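Local coordinates for protein glycosyltransferase Gtf1 (Streptococcus pneumoniae, PDB 4PQG) that is a GT-B-type glycosyltransferase, built from two Rossmann-like domains with an added extended beta-sheet domain, and holds uridine-5'-diphosphate in a pocket, at residues V92-F96 with D148-R154; V168-R172 with D184-Q189; Q438-E442 with I488-F492. One frame throughout, in Å; residues are numbered along the deposited sequence.

Contact 1: V92-F96 with D148-R154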
# COMPACT_ATOMS: atom_id res chain seq x y z
N VAL A 92 10.44 -8.70 28.53
CA VAL A 92 11.43 -9.21 27.56
C VAL A 92 12.61 -9.87 28.24
O VAL A 92 13.02 -10.97 27.86
CB VAL A 92 11.94 -8.09 26.61
CG1 VAL A 92 13.21 -8.52 25.89
CG2 VAL A 92 10.87 -7.73 25.60
N LEU A 93 13.15 -9.21 29.26
CA LEU A 93 14.34 -9.73 29.95
C LEU A 93 14.07 -11.04 30.70
O LEU A 93 15.00 -11.79 31.00
CB LEU A 93 14.93 -8.67 30.88
CG LEU A 93 15.41 -7.35 30.25
CD1 LEU A 93 15.87 -6.34 31.31
CD2 LEU A 93 16.49 -7.56 29.18
N ALA A 94 12.79 -11.33 30.96
CA ALA A 94 12.37 -12.59 31.59
C ALA A 94 12.63 -13.80 30.67
O ALA A 94 12.78 -14.92 31.14
CB ALA A 94 10.90 -12.53 31.99
N TYR A 95 12.65 -13.57 29.36
CA TYR A 95 12.96 -14.64 28.41
C TYR A 95 14.46 -14.99 28.42
O TYR A 95 14.85 -16.10 28.04
CB TYR A 95 12.52 -14.25 27.00
CG TYR A 95 11.02 -14.25 26.77
CD1 TYR A 95 10.37 -15.37 26.24
CD2 TYR A 95 10.25 -13.12 27.06
CE1 TYR A 95 8.99 -15.38 26.04
CE2 TYR A 95 8.87 -13.11 26.87
CZ TYR A 95 8.25 -14.24 26.34
OH TYR A 95 6.88 -14.23 26.12
N PHE A 96 15.28 -14.05 28.86
CA PHE A 96 16.72 -14.26 28.89
C PHE A 96 17.18 -14.38 30.35
O PHE A 96 16.44 -14.03 31.26
CB PHE A 96 17.44 -13.14 28.11
CG PHE A 96 16.82 -12.86 26.75
CD1 PHE A 96 17.04 -13.73 25.67
CD2 PHE A 96 15.99 -11.75 26.55
CE1 PHE A 96 16.47 -13.48 24.43
CE2 PHE A 96 15.41 -11.51 25.31
CZ PHE A 96 15.65 -12.37 24.24
N ASP A 148 13.55 -12.42 19.17
CA ASP A 148 12.17 -12.65 19.54
C ASP A 148 11.34 -11.44 19.11
O ASP A 148 11.84 -10.31 19.13
CB ASP A 148 12.03 -12.81 21.05
CG ASP A 148 12.58 -14.13 21.57
OD1 ASP A 148 12.88 -15.05 20.78
OD2 ASP A 148 12.67 -14.25 22.80
N TYR A 149 10.08 -11.70 18.74
CA TYR A 149 9.14 -10.69 18.26
C TYR A 149 7.87 -10.72 19.12
O TYR A 149 7.33 -11.80 19.36
CB TYR A 149 8.81 -10.98 16.80
CG TYR A 149 10.04 -10.84 15.91
CD1 TYR A 149 10.38 -9.61 15.35
CD2 TYR A 149 10.89 -11.93 15.69
CE1 TYR A 149 11.54 -9.47 14.58
CE2 TYR A 149 12.04 -11.80 14.91
CZ TYR A 149 12.35 -10.56 14.36
OH TYR A 149 13.46 -10.43 13.58
N PHE A 150 7.38 -9.55 19.54
CA PHE A 150 6.34 -9.44 20.58
C PHE A 150 5.12 -8.60 20.18
O PHE A 150 5.25 -7.55 19.52
CB PHE A 150 6.92 -8.83 21.87
CG PHE A 150 8.16 -9.51 22.38
CD1 PHE A 150 8.08 -10.67 23.15
CD2 PHE A 150 9.42 -8.99 22.10
CE1 PHE A 150 9.23 -11.30 23.63
CE2 PHE A 150 10.57 -9.61 22.56
CZ PHE A 150 10.48 -10.77 23.33
N SER A 151 3.93 -9.08 20.58
CA SER A 151 2.69 -8.27 20.56
C SER A 151 2.27 -8.16 22.03
O SER A 151 2.90 -7.41 22.76
CB SER A 151 1.59 -8.90 19.68
OG SER A 151 1.35 -10.26 20.01
N TYR A 152 1.28 -8.93 22.47
CA TYR A 152 1.01 -9.05 23.93
C TYR A 152 1.82 -10.19 24.55
O TYR A 152 1.88 -10.32 25.78
CB TYR A 152 -0.48 -9.19 24.23
CG TYR A 152 -1.19 -10.36 23.55
CD1 TYR A 152 -1.38 -11.59 24.20
CD2 TYR A 152 -1.72 -10.22 22.26
CE1 TYR A 152 -2.05 -12.64 23.58
CE2 TYR A 152 -2.40 -11.26 21.64
CZ TYR A 152 -2.57 -12.46 22.29
OH TYR A 152 -3.24 -13.48 21.63
N THR A 153 2.42 -11.03 23.70
CA THR A 153 3.39 -12.04 24.12
C THR A 153 4.31 -12.30 22.93
O THR A 153 4.10 -11.75 21.85
CB THR A 153 2.71 -13.34 24.60
OG1 THR A 153 3.68 -14.20 25.21
CG2 THR A 153 2.01 -14.07 23.45
N ARG A 154 5.34 -13.13 23.12
CA ARG A 154 6.20 -13.52 22.00
C ARG A 154 5.46 -14.40 21.01
O ARG A 154 4.98 -15.46 21.35
CB ARG A 154 7.45 -14.25 22.50
CG ARG A 154 8.29 -14.82 21.36
CD ARG A 154 9.52 -15.52 21.91
NE ARG A 154 9.17 -16.76 22.60
CZ ARG A 154 10.07 -17.53 23.20
NH1 ARG A 154 11.36 -17.18 23.17
NH2 ARG A 154 9.68 -18.67 23.80
O HOH W 1 5.78 -16.71 25.86
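An aromatic residue beside a short helix can join that helix to a sheet, and Tyr95 illustrates how. Two backbone hydrogen bonds, Tyr95 N to Val92 O (3.0 Å) and Phe96 N to Leu93 O (3.1 Å), keep the chain coiled through Phe96. Val92 and Tyr95 can therefore both meet Phe150, at the end of strand 143-150.

Val92 CG2 sits over the face of the Phe150 ring, 4.0 Å from its centroid and 26° off the normal, a CH-pi contact. Tyr95 meets the same ring obliquely, with planes at 54°, centroids 5.5 Å apart, and Tyr95 CE2 3.7 Å from Phe150 CE1.

Polar groups border the Tyr95 ring. Arg154 NH1 forms a salt bridge with Asp148 OD2 (3.2 Å), and Tyr95 CD1 lies over the face of the Arg154 guanidinium. Asp148 OD2 is also bridged by Arg146, while OD1 is hydrogen-bonded to Ser157; Phe96 CZ lies 3.8 Å from Asp148 OD2. At the outer end of Tyr95, a water 2.7 Å from OH also bonds weakly to Thr153 OG1 (3.3 Å). The hydroxyl thus keeps a water partner while the ring packs against Phe150.

A backbone hydrogen bond from Ser151 N to Thr153 O (3.0 Å) braces the turn between strands 143-150 and 154-163. Val92 continues onto Val133, Ala136 and Cys123, and Phe96 rests on Val121 and meets the nearly parallel ring of Tyr138; the region of helix 89-93 thus packs on strands 119-125, 133-140 and 143-150 of the antiparallel sheet in the extended beta-sheet domain.

Contact 2: V168-R172 with D184-Q189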
# COMPACT_ATOMS: atom_id res chain seq x y z
N VAL A 168 23.82 -16.05 10.38
CA VAL A 168 23.03 -16.70 9.33
C VAL A 168 21.72 -17.22 9.92
O VAL A 168 21.73 -18.04 10.82
CB VAL A 168 23.81 -17.87 8.67
CG1 VAL A 168 22.93 -18.64 7.70
CG2 VAL A 168 25.06 -17.35 7.96
N LEU A 169 20.60 -16.74 9.39
CA LEU A 169 19.27 -17.19 9.84
C LEU A 169 19.00 -18.61 9.38
O LEU A 169 18.99 -18.87 8.20
CB LEU A 169 18.18 -16.27 9.30
CG LEU A 169 16.73 -16.70 9.61
CD1 LEU A 169 16.48 -16.71 11.11
CD2 LEU A 169 15.72 -15.81 8.87
N TYR A 170 18.77 -19.54 10.31
CA TYR A 170 18.42 -20.91 9.89
C TYR A 170 17.01 -21.40 10.24
O TYR A 170 16.50 -22.34 9.61
CB TYR A 170 19.48 -21.93 10.33
CG TYR A 170 19.70 -22.02 11.81
CD1 TYR A 170 18.97 -22.93 12.59
CD2 TYR A 170 20.65 -21.22 12.45
CE1 TYR A 170 19.17 -23.03 13.96
CE2 TYR A 170 20.86 -21.32 13.83
CZ TYR A 170 20.11 -22.22 14.58
OH TYR A 170 20.32 -22.32 15.94
N GLN A 171 16.38 -20.79 11.24
CA GLN A 171 15.07 -21.27 11.70
C GLN A 171 14.23 -20.12 12.22
O GLN A 171 14.74 -19.22 12.89
CB GLN A 171 15.23 -22.33 12.80
CG GLN A 171 13.94 -22.95 13.34
CD GLN A 171 14.22 -24.11 14.29
OE1 GLN A 171 15.17 -24.86 14.08
NE2 GLN A 171 13.41 -24.25 15.35
N ARG A 172 12.94 -20.18 11.89
CA ARG A 172 11.93 -19.30 12.48
C ARG A 172 10.86 -20.17 13.11
O ARG A 172 10.38 -21.10 12.48
CB ARG A 172 11.24 -18.47 11.40
CG ARG A 172 12.08 -17.39 10.82
CD ARG A 172 11.16 -16.26 10.37
NE ARG A 172 11.95 -15.22 9.73
CZ ARG A 172 12.13 -15.10 8.42
NH1 ARG A 172 11.59 -15.96 7.56
NH2 ARG A 172 12.87 -14.09 7.96
N ASP A 184 7.79 -24.69 12.77
CA ASP A 184 9.13 -24.14 12.51
C ASP A 184 9.28 -23.95 11.01
O ASP A 184 8.77 -24.75 10.23
CB ASP A 184 10.24 -25.09 13.00
CG ASP A 184 10.01 -25.59 14.42
OD1 ASP A 184 9.80 -24.73 15.32
OD2 ASP A 184 10.05 -26.84 14.64
N ILE A 185 9.99 -22.90 10.60
CA ILE A 185 10.31 -22.77 9.19
C ILE A 185 11.80 -22.93 9.10
O ILE A 185 12.54 -22.20 9.76
CB ILE A 185 9.90 -21.40 8.59
CG1 ILE A 185 8.44 -21.05 8.96
CG2 ILE A 185 10.14 -21.41 7.07
CD1 ILE A 185 8.05 -19.60 8.65
N LEU A 186 12.24 -23.91 8.33
CA LEU A 186 13.67 -24.10 8.11
C LEU A 186 14.06 -23.22 6.94
O LEU A 186 13.47 -23.32 5.87
CB LEU A 186 14.00 -25.58 7.88
CG LEU A 186 13.58 -26.50 9.04
CD1 LEU A 186 14.08 -27.92 8.76
CD2 LEU A 186 14.09 -26.00 10.39
N MET A 187 15.04 -22.34 7.17
CA MET A 187 15.44 -21.32 6.22
C MET A 187 16.70 -21.72 5.48
O MET A 187 17.58 -22.39 6.02
CB MET A 187 15.70 -19.99 6.95
CG MET A 187 14.53 -19.49 7.78
SD MET A 187 13.07 -19.07 6.79
CE MET A 187 13.79 -17.88 5.66
N ASN A 188 16.80 -21.29 4.22
CA ASN A 188 18.04 -21.45 3.48
C ASN A 188 18.25 -20.22 2.60
O ASN A 188 17.54 -20.02 1.60
CB ASN A 188 18.05 -22.76 2.67
CG ASN A 188 19.30 -22.93 1.82
OD1 ASN A 188 20.29 -22.21 1.98
ND2 ASN A 188 19.27 -23.88 0.90
N GLN A 189 19.20 -19.40 3.03
CA GLN A 189 19.54 -18.14 2.35
C GLN A 189 18.29 -17.30 2.02
O GLN A 189 18.11 -16.86 0.89
CB GLN A 189 20.41 -18.41 1.11
CG GLN A 189 21.81 -18.96 1.42
CD GLN A 189 22.63 -18.06 2.36
OE1 GLN A 189 22.66 -16.83 2.22
NE2 GLN A 189 23.31 -18.69 3.33
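This is the main-chain pairing of a beta hairpin, strands 166-175 and 181-188, at the surface of the long antiparallel sheet that forms the extended beta-sheet domain. The axes of 168-172 and 184-188 approach to 4.5 Å, and their N-to-C directions are 157° apart, hence antiparallel. Arg172 and Ile185 form a hydrogen-bonded pair, with Arg172 N to Ile185 O at 3.0 Å and Ile185 N to Arg172 O at 2.6 Å. Next to it Gln171 and Leu186 make a non-hydrogen-bonded pair, where Gln171 CA lies 3.3 Å from Ile185 O in a CA-H...O contact. Met187 N then donates a hydrogen bond to Tyr170 O at 2.8 Å and an almost straight 174°.

On the opposite edge of strand 166-175, Tyr170 and Gln171 both face Tyr159 of strand 154-163, a classic beta bulge. Side chains add cross-strand packing on the face carrying Arg172 and Ile185: Leu169 CG and Met187 CG are 4.0 Å apart, and Met187 CE comes within 3.5 Å of Arg172 NH1, so the methionine fills the space between a leucine and the arginine.

The hydrogen bond of Asp184 to Thr173 reinforces the hairpin itself, whereas the salt bridges of Arg172 to Glu158 and Asp184 to Lys198 link it to its neighbours. The backbone hydrogen bonds thus set the register, and the salt bridges tie the hairpin to the rest of the domain.

Contact 3: Q438-E442 with I488-F492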
# COMPACT_ATOMS: atom_id res chain seq x y z
N GLN A 438 -7.75 11.58 -16.87
CA GLN A 438 -8.86 11.78 -17.77
C GLN A 438 -10.22 11.62 -17.08
O GLN A 438 -11.21 12.18 -17.53
CB GLN A 438 -8.73 10.87 -19.00
CG GLN A 438 -7.56 11.27 -19.89
CD GLN A 438 -7.14 10.18 -20.86
OE1 GLN A 438 -7.62 9.05 -20.79
NE2 GLN A 438 -6.21 10.52 -21.75
N THR A 439 -10.25 10.88 -15.96
CA THR A 439 -11.43 10.80 -15.09
C THR A 439 -11.63 12.08 -14.23
O THR A 439 -12.75 12.59 -14.09
CB THR A 439 -11.38 9.54 -14.17
OG1 THR A 439 -11.28 8.36 -14.98
CG2 THR A 439 -12.63 9.40 -13.35
N PHE A 440 -10.55 12.59 -13.65
CA PHE A 440 -10.67 13.64 -12.64
C PHE A 440 -10.44 15.09 -13.10
O PHE A 440 -10.75 16.01 -12.35
CB PHE A 440 -9.79 13.34 -11.42
CG PHE A 440 -10.19 12.09 -10.69
CD1 PHE A 440 -11.43 12.01 -10.05
CD2 PHE A 440 -9.34 10.99 -10.67
CE1 PHE A 440 -11.81 10.85 -9.39
CE2 PHE A 440 -9.72 9.82 -10.00
CZ PHE A 440 -10.95 9.76 -9.36
N ILE A 441 -9.88 15.27 -14.30
CA ILE A 441 -9.58 16.61 -14.82
C ILE A 441 -10.43 16.90 -16.06
O ILE A 441 -10.39 16.15 -17.04
CB ILE A 441 -8.08 16.80 -15.17
CG1 ILE A 441 -7.18 16.29 -14.05
CG2 ILE A 441 -7.78 18.27 -15.47
CD1 ILE A 441 -5.69 16.42 -14.34
N GLU A 442 -11.23 17.96 -15.97
CA GLU A 442 -11.94 18.53 -17.13
C GLU A 442 -11.14 19.73 -17.59
O GLU A 442 -11.16 20.78 -16.94
CB GLU A 442 -13.33 19.02 -16.72
CG GLU A 442 -14.26 17.95 -16.21
CD GLU A 442 -15.17 17.39 -17.28
OE1 GLU A 442 -15.12 17.88 -18.43
OE2 GLU A 442 -15.93 16.45 -16.95
N ILE A 488 -17.22 17.70 -9.73
CA ILE A 488 -16.80 16.37 -10.18
C ILE A 488 -16.82 15.37 -9.02
O ILE A 488 -17.29 14.24 -9.17
CB ILE A 488 -15.40 16.39 -10.85
CG1 ILE A 488 -15.46 17.12 -12.21
CG2 ILE A 488 -14.86 14.96 -10.98
CD1 ILE A 488 -14.12 17.56 -12.75
N ALA A 489 -16.34 15.82 -7.86
CA ALA A 489 -16.19 14.97 -6.68
C ALA A 489 -17.50 14.36 -6.22
O ALA A 489 -17.52 13.25 -5.68
CB ALA A 489 -15.55 15.76 -5.55
N GLU A 490 -18.61 15.07 -6.44
CA GLU A 490 -19.93 14.56 -6.04
C GLU A 490 -20.25 13.27 -6.77
O GLU A 490 -21.08 12.48 -6.32
CB GLU A 490 -21.03 15.59 -6.33
CG GLU A 490 -21.04 16.80 -5.41
CD GLU A 490 -21.89 17.92 -5.99
OE1 GLU A 490 -23.02 17.65 -6.43
OE2 GLU A 490 -21.42 19.08 -6.02
N GLY A 491 -19.58 13.04 -7.89
CA GLY A 491 -19.71 11.80 -8.62
C GLY A 491 -18.93 10.64 -8.00
O GLY A 491 -19.01 9.52 -8.49
N PHE A 492 -18.18 10.90 -6.94
CA PHE A 492 -17.31 9.87 -6.33
C PHE A 492 -17.58 9.71 -4.84
O PHE A 492 -16.68 9.32 -4.07
CB PHE A 492 -15.82 10.17 -6.62
CG PHE A 492 -15.47 10.07 -8.08
CD1 PHE A 492 -15.04 8.87 -8.62
CD2 PHE A 492 -15.66 11.17 -8.92
CE1 PHE A 492 -14.76 8.76 -9.97
CE2 PHE A 492 -15.38 11.08 -10.27
CZ PHE A 492 -14.93 9.87 -10.80
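Side-chain carbons and aromatic rings can join two helical regions, here 436-440 and the chain around 488-492. Thr439, in helix 436-440, places CG2 3.5 Å from Phe492 CZ, while its OG1 turns back to a hydrogen bond with the carbonyl of Tyr435. Phe440 follows with an edge-to-face contact: its edge points at the face of Phe492, with centroids 4.8 Å apart, planes at 51°, and Phe440 CE1 3.6 Å from Phe492 CZ. Its carbonyl O also lies 3.7 Å from Ile488 CD1.

At Ile441 the chain leaves helical geometry and the side chain points away. This brings Glu442 back toward the partner, its CG 3.5 Å from Ile488 CD1. Across the gap, the backbone hydrogen bonds Gly491 N to Ile488 O (2.9 Å) and Phe492 N to Ala489 O (2.7 Å) keep the chain coiled and let both Ile488 and Phe492 face helix 436-440.

The contact lies in the GT-B domain built on the six-stranded parallel sheet, with the Phe440 side chain about 8 Å from bound uridine-5'-diphosphate. Phe440 meets Phe414 edge-to-face and packs on Leu428 of strand 428-431 and on helix 416-423, whose Ile422 Ile488 reaches too.

Overall arrangement
Along the chain the three contacts follow one another in series, each closing before the next opens. Contacts 1 and 2 share the ten-stranded antiparallel sheet of the extended beta-sheet domain: their centres are 20 Å apart and their nearest atoms about 6 Å, without touching. Contact 1 lays a helix region on this sheet, whereas contact 2 builds part of it. Contact 3 belongs to the domain with the six-stranded parallel sheet, on the opposite side of the chain's centre and 50 Å, centre to centre, from both. Each part of the protein is thus consolidated by contacts of its own, and none of the three bridges the added domain and the domain near the nucleotide.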